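Local coordinates for protein GH18 chiitnase (Pseudoalteromonas aurantia, PDB 6K7Z) that hydrolyses chitin, acting probably within the polymer chains as an endochitinase of glycoside hydrolase family 18, at residues Y23-S33 / Q70-M81; P14-P22 / A61-Q70. One frame throughout, in Å; residues are numbered along the deposited sequence.

How the interactions relate
Interaction 1 joins two parallel strands deep in the fold, whereas interaction 2 sits farther out and is only partly buried; their centres are about 15 Å apart. The first rests on regular backbone bonds with aliphatic and aromatic packing, the second on side chains interlocking between a coiled loop and helix 56-67, with a weak salt bridge on its outer side. The two layers meet where Ile62 and Met65 of the helix lie on Val26, Leu28 and Val72 of the strands. Gln70, in the short connection from helix 56-67 to strand 71-77, belongs to both contacts and bonds to segments 14-22 and 23-33 with one side-chain amide.

Interaction 1: residues Y23-S33 / Q70-M81; sequences YDVVNLAFLSS and QKVLISFGGGTM
Val26 and Leu28 each offer their N-H to strand 71-77, to Lys71 O and Leu73 O, and take back Leu73 N and Ser75 N on their own carbonyls; Lys71 N to Asp24 O (2.9 Å) starts this parallel pairing. It then slips by one residue. The peptide before Phe30 is cis, and Leu31 N, not Phe30 N, bonds to Ser75 O at 2.9 Å, while Leu31 O receives Gly77 N. One side chain joins in: Gln70 NE2 reaches Tyr23 O at 3.0 Å, in the plane of its own amide but tilted 34° from that carbonyl's plane. Apolar packing on the face turned to helix 56-67 sets Leu28 CD1 against Val72 CG1 (3.6 Å) and Leu31 CB against Ile74 CG1 (3.7 Å), the latter branch lying anti to the backbone N (chi1 -175°). These are neighbouring strands of the TIM barrel, and the opposite face, with Asn27, Leu73 and Ser75, looks into it. Ser75-Gly78 fit the SxGG signature of family 18, next to strand 111-115, which carries Asp113 and Asp115 of the DxxDxDxE motif that begins at Asp110; Ser75 OG bonds to Asp113 OD2. Gly78 CA, 3.8 Å from the centroid of the Phe30 ring, makes a CH-pi contact with one face, and Ala29 CB covers the other; the lack of a side chain on Gly78 permits this approach. Ser75 OG meets the ring edge, 3.5 Å from Phe30 CE1. Beyond the strand a type I turn, Gly78 to Met81, brings the chain round, and the extended Met81 side chain puts CE beside Ser33 OG, a hydroxyl bonded to Pro38 O, and SD 3.7 Å from the buried Ser33 N, which has no hydrogen-bond partner.

Interaction 2: residues P14-P22 / A61-Q70; sequences PLINASELP and AIKVMQHKGQ
Leu15 and Met65 cross at about a right angle, the methyl CE of Met65 resting 3.8 Å from Leu15 CG. A bend at the thioether (chi3 -79°) swings CE over to Leu15 and leaves SD beside Ala18 CB. Ala61 adds its CB, 3.7 Å from Leu15 CD2 and also close to Ile16. Outward along the same side of the helix, Ile16 runs obliquely across Val64, CD1 meeting CG2 at 3.8 Å. The other methyl, Val64 CG1, faces both CB and OG of Ser19, and Ser19 OG donates a hydrogen bond to Ile16 O (2.7 Å). On the solvent side Lys68 lays its chain along Ser19 O and reaches Glu20 OE1 with NZ in a weak salt bridge of 3.3 Å. On the buried side Gln70 NE2 points almost straight at Ala18 O (3.0 Å, N-H...O 177°), coming from above that carbonyl's plane; Leu21 N reaches the same oxygen from the opposite face. Gln70 OE1 is buried without a partner, 3.4 Å from Ser19 CA. The helix closes in a Schellman motif with Gly69 at positive phi, and the facing loop, between strands 3-8 and 25-33, has helical backbone angles at residues 15-19 without being a regular helix; together they form an outer-layer packing of neighbouring beta-alpha units in a TIM barrel.

Interaction 1: residues Y23-S33 / Q70-M81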
# COMPACT_ATOMS: atom_id res chain seq x y z
N TYR A 23 1.54 -15.49 0.56
CA TYR A 23 1.20 -14.10 0.85
C TYR A 23 0.55 -13.99 2.22
O TYR A 23 -0.22 -14.87 2.62
CB TYR A 23 0.24 -13.51 -0.19
CG TYR A 23 0.91 -13.17 -1.50
CD1 TYR A 23 1.83 -12.13 -1.56
CD2 TYR A 23 0.62 -13.87 -2.66
CE1 TYR A 23 2.47 -11.81 -2.75
CE2 TYR A 23 1.23 -13.56 -3.86
CZ TYR A 23 2.15 -12.53 -3.90
OH TYR A 23 2.76 -12.23 -5.10
N ASP A 24 0.85 -12.91 2.92
CA ASP A 24 0.14 -12.61 4.15
C ASP A 24 -1.00 -11.63 3.94
O ASP A 24 -2.02 -11.73 4.62
CB ASP A 24 1.10 -12.05 5.19
CG ASP A 24 2.17 -13.03 5.57
OD1 ASP A 24 1.82 -14.17 5.96
OD2 ASP A 24 3.36 -12.68 5.46
N VAL A 25 -0.85 -10.71 2.99
CA VAL A 25 -1.82 -9.63 2.78
C VAL A 25 -2.01 -9.43 1.29
O VAL A 25 -1.04 -9.37 0.53
CB VAL A 25 -1.33 -8.31 3.41
CG1 VAL A 25 -2.39 -7.22 3.24
CG2 VAL A 25 -0.99 -8.50 4.88
N VAL A 26 -3.26 -9.29 0.87
CA VAL A 26 -3.59 -8.94 -0.50
C VAL A 26 -4.36 -7.63 -0.47
O VAL A 26 -5.39 -7.53 0.21
CB VAL A 26 -4.40 -10.04 -1.20
CG1 VAL A 26 -4.93 -9.54 -2.52
CG2 VAL A 26 -3.54 -11.29 -1.38
N ASN A 27 -3.86 -6.63 -1.20
CA ASN A 27 -4.51 -5.34 -1.33
C ASN A 27 -5.31 -5.33 -2.63
O ASN A 27 -4.73 -5.39 -3.71
CB ASN A 27 -3.51 -4.19 -1.36
CG ASN A 27 -2.65 -4.10 -0.12
OD1 ASN A 27 -3.09 -4.47 0.97
ND2 ASN A 27 -1.44 -3.57 -0.26
N LEU A 28 -6.64 -5.23 -2.52
CA LEU A 28 -7.46 -5.12 -3.72
C LEU A 28 -7.41 -3.68 -4.22
O LEU A 28 -7.72 -2.75 -3.47
CB LEU A 28 -8.89 -5.57 -3.45
CG LEU A 28 -9.00 -6.91 -2.74
CD1 LEU A 28 -10.45 -7.20 -2.36
CD2 LEU A 28 -8.44 -8.03 -3.64
N ALA A 29 -7.02 -3.49 -5.47
CA ALA A 29 -6.87 -2.16 -6.06
C ALA A 29 -7.84 -1.94 -7.23
O ALA A 29 -7.81 -2.71 -8.18
CB ALA A 29 -5.42 -1.99 -6.54
N PHE A 30 -8.66 -0.89 -7.23
CA PHE A 30 -8.71 0.19 -6.25
C PHE A 30 -10.15 0.59 -5.95
O PHE A 30 -11.09 0.31 -6.70
CB PHE A 30 -8.00 1.45 -6.75
CG PHE A 30 -6.51 1.34 -6.84
CD1 PHE A 30 -5.73 1.39 -5.71
CD2 PHE A 30 -5.90 1.22 -8.08
CE1 PHE A 30 -4.33 1.30 -5.81
CE2 PHE A 30 -4.52 1.12 -8.18
CZ PHE A 30 -3.74 1.17 -7.05
N LEU A 31 -10.30 1.31 -4.85
CA LEU A 31 -11.47 2.11 -4.57
C LEU A 31 -11.02 3.56 -4.61
O LEU A 31 -9.97 3.89 -4.05
CB LEU A 31 -12.05 1.74 -3.20
CG LEU A 31 -13.34 2.40 -2.73
CD1 LEU A 31 -14.52 1.94 -3.57
CD2 LEU A 31 -13.56 2.07 -1.26
N SER A 32 -11.76 4.42 -5.30
CA SER A 32 -11.31 5.81 -5.43
C SER A 32 -12.49 6.74 -5.66
O SER A 32 -13.63 6.30 -5.80
CB SER A 32 -10.25 5.95 -6.54
OG SER A 32 -10.78 5.66 -7.82
N SER A 33 -12.20 8.04 -5.68
CA SER A 33 -13.25 9.03 -5.90
C SER A 33 -13.78 8.96 -7.33
O SER A 33 -13.01 8.76 -8.28
CB SER A 33 -12.71 10.43 -5.63
OG SER A 33 -12.48 10.65 -4.25
N GLN A 70 -5.08 -15.32 5.55
CA GLN A 70 -4.53 -14.21 4.84
C GLN A 70 -5.45 -13.01 5.10
O GLN A 70 -6.58 -13.20 5.39
CB GLN A 70 -4.40 -14.47 3.35
CG GLN A 70 -3.34 -15.48 3.00
CD GLN A 70 -3.46 -15.94 1.57
OE1 GLN A 70 -4.53 -16.11 1.10
NE2 GLN A 70 -2.37 -16.16 0.91
N LYS A 71 -4.92 -11.81 5.01
CA LYS A 71 -5.70 -10.60 5.20
C LYS A 71 -5.92 -9.92 3.85
O LYS A 71 -5.03 -9.88 3.01
CB LYS A 71 -5.02 -9.64 6.18
CG LYS A 71 -4.64 -10.30 7.50
CD LYS A 71 -4.89 -9.36 8.67
CE LYS A 71 -4.75 -10.08 10.02
NZ LYS A 71 -4.80 -9.10 11.15
N VAL A 72 -7.12 -9.39 3.67
CA VAL A 72 -7.53 -8.79 2.41
C VAL A 72 -7.98 -7.38 2.72
O VAL A 72 -8.93 -7.18 3.50
CB VAL A 72 -8.66 -9.58 1.74
CG1 VAL A 72 -8.96 -9.00 0.37
CG2 VAL A 72 -8.30 -11.07 1.64
N LEU A 73 -7.31 -6.40 2.12
CA LEU A 73 -7.62 -4.99 2.30
C LEU A 73 -8.16 -4.42 1.00
O LEU A 73 -7.87 -4.92 -0.09
CB LEU A 73 -6.38 -4.19 2.70
CG LEU A 73 -5.47 -4.74 3.80
CD1 LEU A 73 -4.43 -3.69 4.17
CD2 LEU A 73 -6.26 -5.15 5.02
N ILE A 74 -8.93 -3.35 1.12
CA ILE A 74 -9.25 -2.53 -0.04
C ILE A 74 -8.24 -1.40 -0.09
O ILE A 74 -7.96 -0.75 0.94
CB ILE A 74 -10.71 -2.02 0.02
CG1 ILE A 74 -11.06 -1.27 -1.27
CG2 ILE A 74 -11.00 -1.16 1.27
CD1 ILE A 74 -11.08 -2.17 -2.51
N SER A 75 -7.63 -1.19 -1.25
CA SER A 75 -6.70 -0.09 -1.42
C SER A 75 -7.46 1.11 -1.95
O SER A 75 -8.09 1.05 -3.02
CB SER A 75 -5.56 -0.46 -2.36
OG SER A 75 -4.59 0.57 -2.37
N PHE A 76 -7.40 2.21 -1.20
CA PHE A 76 -8.06 3.45 -1.55
C PHE A 76 -7.05 4.41 -2.16
O PHE A 76 -6.00 4.67 -1.56
CB PHE A 76 -8.70 4.09 -0.32
CG PHE A 76 -9.22 5.47 -0.58
CD1 PHE A 76 -10.32 5.65 -1.40
CD2 PHE A 76 -8.61 6.57 -0.01
CE1 PHE A 76 -10.80 6.92 -1.65
CE2 PHE A 76 -9.09 7.85 -0.25
CZ PHE A 76 -10.18 8.02 -1.07
N GLY A 77 -7.38 4.93 -3.33
CA GLY A 77 -6.49 5.88 -3.96
C GLY A 77 -5.91 5.37 -5.27
O GLY A 77 -6.64 5.10 -6.22
N GLY A 78 -4.59 5.21 -5.33
CA GLY A 78 -3.94 4.84 -6.56
C GLY A 78 -3.46 6.06 -7.33
O GLY A 78 -3.80 7.21 -7.03
N GLY A 79 -2.63 5.80 -8.31
CA GLY A 79 -2.00 6.84 -9.06
C GLY A 79 -2.84 7.74 -9.93
O GLY A 79 -2.42 8.79 -10.30
N THR A 80 -4.02 7.29 -10.28
CA THR A 80 -4.86 8.07 -11.18
C THR A 80 -5.87 8.97 -10.46
O THR A 80 -6.64 9.66 -11.13
CB THR A 80 -5.61 7.14 -12.15
OG1 THR A 80 -6.68 6.48 -11.48
CG2 THR A 80 -4.66 6.11 -12.73
N MET A 81 -5.88 8.99 -9.13
CA MET A 81 -6.83 9.83 -8.42
C MET A 81 -6.35 11.28 -8.38
O MET A 81 -5.17 11.55 -8.10
CB MET A 81 -7.05 9.30 -7.00
CG MET A 81 -8.14 10.04 -6.27
SD MET A 81 -8.73 9.11 -4.87
CE MET A 81 -9.33 10.47 -3.87

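Interaction 2: residues P14-P22 / A61-Q70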
# COMPACT_ATOMS: atom_id res chain seq x y z
N PRO A 14 -6.20 -15.60 -11.83
CA PRO A 14 -7.38 -15.64 -10.94
C PRO A 14 -7.01 -15.31 -9.49
O PRO A 14 -5.99 -15.77 -8.98
CB PRO A 14 -7.88 -17.08 -11.07
CG PRO A 14 -7.40 -17.53 -12.41
CD PRO A 14 -6.09 -16.82 -12.65
N LEU A 15 -7.86 -14.53 -8.83
CA LEU A 15 -7.49 -14.06 -7.50
C LEU A 15 -7.35 -15.21 -6.52
O LEU A 15 -6.50 -15.16 -5.62
CB LEU A 15 -8.52 -13.06 -6.99
CG LEU A 15 -8.31 -12.49 -5.59
CD1 LEU A 15 -7.04 -11.68 -5.51
CD2 LEU A 15 -9.53 -11.62 -5.24
N ILE A 16 -8.16 -16.25 -6.66
CA ILE A 16 -8.09 -17.34 -5.71
C ILE A 16 -6.73 -18.02 -5.70
O ILE A 16 -6.38 -18.66 -4.70
CB ILE A 16 -9.22 -18.35 -6.00
CG1 ILE A 16 -9.47 -19.24 -4.77
CG2 ILE A 16 -8.92 -19.13 -7.26
CD1 ILE A 16 -10.86 -19.76 -4.69
N ASN A 17 -5.94 -17.89 -6.78
CA ASN A 17 -4.59 -18.46 -6.78
C ASN A 17 -3.76 -17.95 -5.61
O ASN A 17 -2.85 -18.66 -5.14
CB ASN A 17 -3.85 -18.16 -8.09
CG ASN A 17 -4.33 -19.04 -9.25
OD1 ASN A 17 -5.45 -19.53 -9.25
ND2 ASN A 17 -3.47 -19.22 -10.26
N ALA A 18 -4.03 -16.74 -5.13
CA ALA A 18 -3.24 -16.18 -4.04
C ALA A 18 -3.42 -16.96 -2.75
O ALA A 18 -2.51 -16.99 -1.92
CB ALA A 18 -3.60 -14.71 -3.82
N SER A 19 -4.58 -17.62 -2.57
CA SER A 19 -4.84 -18.39 -1.36
C SER A 19 -3.88 -19.56 -1.19
O SER A 19 -3.73 -20.06 -0.07
CB SER A 19 -6.28 -18.92 -1.37
OG SER A 19 -6.40 -19.97 -2.31
N GLU A 20 -3.23 -20.02 -2.26
CA GLU A 20 -2.30 -21.13 -2.17
C GLU A 20 -0.84 -20.69 -2.26
O GLU A 20 0.04 -21.53 -2.43
CB GLU A 20 -2.60 -22.17 -3.25
CG GLU A 20 -4.08 -22.54 -3.34
CD GLU A 20 -4.59 -23.33 -2.14
OE1 GLU A 20 -3.82 -23.61 -1.20
OE2 GLU A 20 -5.80 -23.65 -2.13
N LEU A 21 -0.58 -19.40 -2.15
CA LEU A 21 0.76 -18.85 -2.25
C LEU A 21 1.16 -18.21 -0.93
O LEU A 21 0.31 -17.94 -0.08
CB LEU A 21 0.81 -17.82 -3.40
CG LEU A 21 0.72 -18.55 -4.73
CD1 LEU A 21 0.43 -17.56 -5.85
CD2 LEU A 21 2.03 -19.31 -5.00
N PRO A 22 2.44 -17.99 -0.72
CA PRO A 22 2.89 -17.50 0.60
C PRO A 22 2.76 -15.99 0.74
O PRO A 22 3.74 -15.27 1.00
CB PRO A 22 4.35 -17.99 0.64
CG PRO A 22 4.77 -17.98 -0.78
CD PRO A 22 3.57 -18.36 -1.59
N ALA A 61 -13.14 -15.60 -3.55
CA ALA A 61 -11.70 -15.65 -3.35
C ALA A 61 -11.30 -15.02 -2.02
O ALA A 61 -10.41 -15.53 -1.32
CB ALA A 61 -10.98 -14.95 -4.50
N ILE A 62 -11.95 -13.91 -1.65
CA ILE A 62 -11.66 -13.26 -0.38
C ILE A 62 -11.95 -14.20 0.79
O ILE A 62 -11.17 -14.28 1.75
CB ILE A 62 -12.48 -11.95 -0.26
CG1 ILE A 62 -12.07 -10.96 -1.36
CG2 ILE A 62 -12.34 -11.37 1.15
CD1 ILE A 62 -13.02 -9.79 -1.53
N LYS A 63 -13.09 -14.90 0.74
CA LYS A 63 -13.42 -15.83 1.81
C LYS A 63 -12.39 -16.95 1.90
O LYS A 63 -11.97 -17.33 3.00
CB LYS A 63 -14.81 -16.42 1.59
CG LYS A 63 -15.96 -15.44 1.78
CD LYS A 63 -17.29 -16.11 1.45
CE LYS A 63 -18.43 -15.10 1.38
NZ LYS A 63 -19.69 -15.72 0.83
N VAL A 64 -11.96 -17.48 0.75
CA VAL A 64 -10.98 -18.56 0.75
C VAL A 64 -9.64 -18.08 1.28
O VAL A 64 -8.99 -18.76 2.08
CB VAL A 64 -10.85 -19.14 -0.67
CG1 VAL A 64 -9.70 -20.13 -0.73
CG2 VAL A 64 -12.17 -19.81 -1.09
N MET A 65 -9.21 -16.89 0.85
CA MET A 65 -7.97 -16.31 1.37
C MET A 65 -8.05 -16.14 2.88
O MET A 65 -7.12 -16.50 3.62
CB MET A 65 -7.69 -14.97 0.69
CG MET A 65 -7.15 -15.10 -0.73
SD MET A 65 -6.56 -13.51 -1.40
CE MET A 65 -8.12 -12.74 -1.85
N GLN A 66 -9.16 -15.57 3.37
CA GLN A 66 -9.34 -15.37 4.80
C GLN A 66 -9.38 -16.70 5.55
O GLN A 66 -8.85 -16.79 6.67
CB GLN A 66 -10.60 -14.56 5.05
CG GLN A 66 -10.38 -13.08 4.75
CD GLN A 66 -11.66 -12.27 4.74
OE1 GLN A 66 -12.75 -12.82 4.55
NE2 GLN A 66 -11.53 -10.97 4.93
N HIS A 67 -9.93 -17.74 4.96
CA HIS A 67 -9.95 -19.09 5.60
C HIS A 67 -8.52 -19.55 5.78
O HIS A 67 -8.23 -20.31 6.66
CB HIS A 67 -10.71 -20.11 4.73
CG HIS A 67 -10.73 -21.54 5.23
ND1 HIS A 67 -11.30 -21.93 6.43
CD2 HIS A 67 -10.38 -22.69 4.61
CE1 HIS A 67 -11.20 -23.23 6.56
NE2 HIS A 67 -10.66 -23.72 5.46
N LYS A 68 -7.64 -19.08 4.93
CA LYS A 68 -6.26 -19.44 4.98
C LYS A 68 -5.50 -18.58 5.98
O LYS A 68 -4.34 -18.81 6.20
CB LYS A 68 -5.58 -19.34 3.62
CG LYS A 68 -6.01 -20.29 2.53
CD LYS A 68 -5.33 -21.61 2.68
CE LYS A 68 -5.87 -22.59 1.68
NZ LYS A 68 -5.07 -23.83 1.80
N GLY A 69 -6.14 -17.59 6.55
CA GLY A 69 -5.47 -16.73 7.48
C GLY A 69 -4.75 -15.57 6.80
O GLY A 69 -3.93 -14.92 7.39
N GLN A 70 -5.08 -15.32 5.55
CA GLN A 70 -4.53 -14.21 4.84
C GLN A 70 -5.45 -13.01 5.10
O GLN A 70 -6.58 -13.20 5.39
CB GLN A 70 -4.40 -14.47 3.35
CG GLN A 70 -3.34 -15.48 3.00
CD GLN A 70 -3.46 -15.94 1.57
OE1 GLN A 70 -4.53 -16.11 1.10
NE2 GLN A 70 -2.37 -16.16 0.91